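Local structure of cytokinin riboside 5'-monophosphate phosphoribohydrolase (Corynebacterium glutamicum, 5WQ3) at residues 161-166 and 192-197. The protein is a member of the SLOG clan with a Rossmann-like alpha/beta fold, its helices packed around a central parallel sheet. Sequence-based numbering, arbitrary orientation. Where two conformers were deposited one is given.
Sequences KYSQAF and TNFPIV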
loop_
_atom_site.group_PDB
_atom_site.type_symbol
_atom_site.label_atom_id
_atom_site.label_comp_id
_atom_site.label_asym_id
_atom_site.label_seq_id
_atom_site.Cartn_x
_atom_site.Cartn_y
_atom_site.Cartn_z
ATOM N N LYS C 161 -14.728 -68.208 0.102
ATOM C CA LYS C 161 -14.581 -69.144 1.227
ATOM C C LYS C 161 -15.793 -69.100 2.203
ATOM O O LYS C 161 -16.118 -70.123 2.782
ATOM C CB LYS C 161 -13.276 -68.832 2.024
ATOM C CG LYS C 161 -12.889 -69.940 3.008
ATOM C CD LYS C 161 -11.566 -69.635 3.698
ATOM C CE LYS C 161 -11.199 -70.748 4.666
ATOM N NZ LYS C 161 -10.055 -70.355 5.523
ATOM N N TYR C 162 -16.424 -67.944 2.418
ATOM C CA TYR C 162 -17.444 -67.778 3.444
ATOM C C TYR C 162 -18.814 -67.417 2.981
ATOM O O TYR C 162 -19.610 -67.026 3.771
ATOM C CB TYR C 162 -16.978 -66.739 4.457
ATOM C CG TYR C 162 -15.686 -67.160 5.111
ATOM C CD1 TYR C 162 -15.672 -68.190 6.017
ATOM C CD2 TYR C 162 -14.452 -66.550 4.752
ATOM C CE1 TYR C 162 -14.471 -68.632 6.602
ATOM C CE2 TYR C 162 -13.256 -66.975 5.321
ATOM C CZ TYR C 162 -13.282 -68.005 6.248
ATOM O OH TYR C 162 -12.126 -68.400 6.841
ATOM N N SER C 163 -19.090 -67.558 1.690
ATOM C CA SER C 163 -20.441 -67.556 1.158
ATOM C C SER C 163 -20.597 -68.772 0.217
ATOM O O SER C 163 -19.627 -69.406 -0.123
ATOM C CB SER C 163 -20.734 -66.238 0.477
ATOM O OG SER C 163 -20.186 -66.235 -0.809
ATOM N N GLN C 164 -21.810 -69.137 -0.143
ATOM C CA GLN C 164 -22.067 -70.340 -0.969
ATOM C C GLN C 164 -22.921 -70.003 -2.219
ATOM O O GLN C 164 -23.425 -70.880 -2.873
ATOM C CB GLN C 164 -22.801 -71.384 -0.125
ATOM C CG GLN C 164 -22.008 -71.830 1.126
ATOM C CD GLN C 164 -22.105 -70.896 2.319
ATOM O OE1 GLN C 164 -23.187 -70.473 2.725
ATOM N NE2 GLN C 164 -20.957 -70.655 2.970
ATOM N N ALA C 165 -23.036 -68.742 -2.552
ATOM C CA ALA C 165 -23.780 -68.349 -3.755
ATOM C C ALA C 165 -23.374 -66.927 -4.036
ATOM O O ALA C 165 -22.988 -66.211 -3.126
ATOM C CB ALA C 165 -25.298 -68.424 -3.512
ATOM N N PHE C 166 -23.392 -66.542 -5.321
ATOM C CA PHE C 166 -23.129 -65.194 -5.774
ATOM C C PHE C 166 -24.372 -64.735 -6.577
ATOM O O PHE C 166 -24.829 -65.436 -7.480
ATOM C CB PHE C 166 -21.956 -65.113 -6.767
ATOM C CG PHE C 166 -20.563 -64.922 -6.159
ATOM C CD1 PHE C 166 -20.328 -65.049 -4.816
ATOM C CD2 PHE C 166 -19.461 -64.701 -7.013
ATOM C CE1 PHE C 166 -19.035 -64.917 -4.310
ATOM C CE2 PHE C 166 -18.170 -64.574 -6.522
ATOM C CZ PHE C 166 -17.954 -64.689 -5.141
ATOM N N THR C 192 -18.335 -76.065 -5.327
ATOM C CA THR C 192 -19.330 -77.039 -5.645
ATOM C C THR C 192 -20.625 -76.493 -5.047
ATOM O O THR C 192 -20.605 -75.953 -3.946
ATOM C CB THR C 192 -18.959 -78.347 -4.926
ATOM O OG1 THR C 192 -17.802 -78.914 -5.540
ATOM C CG2 THR C 192 -20.062 -79.326 -4.999
ATOM N N ASN C 193 -21.744 -76.664 -5.758
ATOM C CA ASN C 193 -23.077 -76.334 -5.275
ATOM C C ASN C 193 -23.139 -74.858 -4.936
ATOM O O ASN C 193 -23.535 -74.464 -3.793
ATOM C CB ASN C 193 -23.446 -77.155 -4.048
ATOM C CG ASN C 193 -23.473 -78.660 -4.315
ATOM O OD1 ASN C 193 -22.818 -79.448 -3.607
ATOM N ND2 ASN C 193 -24.278 -79.067 -5.283
ATOM N N PHE C 194 -22.705 -74.062 -5.915
ATOM C CA PHE C 194 -22.440 -72.636 -5.694
ATOM C C PHE C 194 -23.229 -71.916 -6.765
ATOM O O PHE C 194 -22.699 -71.663 -7.799
ATOM C CB PHE C 194 -20.955 -72.346 -5.809
ATOM C CG PHE C 194 -20.519 -71.059 -5.172
ATOM C CD1 PHE C 194 -20.848 -69.832 -5.737
ATOM C CD2 PHE C 194 -19.755 -71.070 -4.006
ATOM C CE1 PHE C 194 -20.490 -68.638 -5.137
ATOM C CE2 PHE C 194 -19.366 -69.871 -3.402
ATOM C CZ PHE C 194 -19.731 -68.639 -3.975
ATOM N N PRO C 195 -24.500 -71.641 -6.521
ATOM C CA PRO C 195 -25.342 -71.034 -7.575
ATOM C C PRO C 195 -24.972 -69.576 -7.883
ATOM O O PRO C 195 -24.448 -68.832 -7.041
ATOM C CB PRO C 195 -26.760 -71.174 -7.009
ATOM C CG PRO C 195 -26.564 -71.286 -5.545
ATOM C CD PRO C 195 -25.302 -72.067 -5.388
ATOM N N ILE C 196 -25.256 -69.160 -9.117
ATOM C CA ILE C 196 -24.799 -67.909 -9.594
ATOM C C ILE C 196 -26.007 -67.324 -10.263
ATOM O O ILE C 196 -26.596 -67.973 -11.160
ATOM C CB ILE C 196 -23.662 -68.053 -10.626
ATOM C CG1 ILE C 196 -22.415 -68.728 -10.003
ATOM C CG2 ILE C 196 -23.351 -66.663 -11.208
ATOM C CD1 ILE C 196 -21.394 -69.125 -11.031
ATOM N N VAL C 197 -26.390 -66.144 -9.819
ATOM C CA VAL C 197 -27.602 -65.521 -10.373
ATOM C C VAL C 197 -27.317 -64.129 -10.864
ATOM O O VAL C 197 -26.583 -63.372 -10.178
ATOM C CB VAL C 197 -28.715 -65.393 -9.324
ATOM C CG1 VAL C 197 -29.990 -64.845 -9.989
ATOM C CG2 VAL C 197 -28.976 -66.729 -8.681
#
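F194 and F166, the latter in the conformer modelled here, meet in an edge-to-face (T-shaped) aromatic pair: the CE1–CZ rim of F194 is directed at the face of F166, with ring centroids 5.2 Å apart and planes at 80°. Between the rings the nearest approach runs from F194 CE1 to F166 CD1, 3.6 Å. With CG anti to its backbone N (chi1 -161°), F194 swings its ring toward 161-166 and lays one face on the backbone there. The carbonyl carbon of Q164 sits 3.6 Å above the centre of that face, A165 N lies nearer the rim, and S163 O approaches CE2 obliquely. Next to the rings, A165 CB packs on P195 CG at 3.7 Å, and Q164 O receives a CA-H...O contact from F194.

Beyond this loop the backbones pair as parallel strands. F166 N donates to P195 O (3.1 Å), and F166 O accepts from V197 N (2.9 Å), so the two bonds of F166 reach the residues on either side of I196, the parallel-bridge pattern. Strands 166-168 and 196-199 are neighbours in the seven-stranded parallel sheet of this Rossmann-like domain, and the right-handed beta-alpha-beta crossover between them runs through helix 173-188. V182 of that helix touches F166, F194 and I196, while F74 adds a second edge-to-face partner to F166. P195 and A165 are instead covered by helix 235-246, whose H246 NE2 hydrogen-bonds Q164 O. S163 OG bonds F159 O, back in helix 152-162, and T72 OG1 on strand 70-74, where A70 N donates to Q164 OE1.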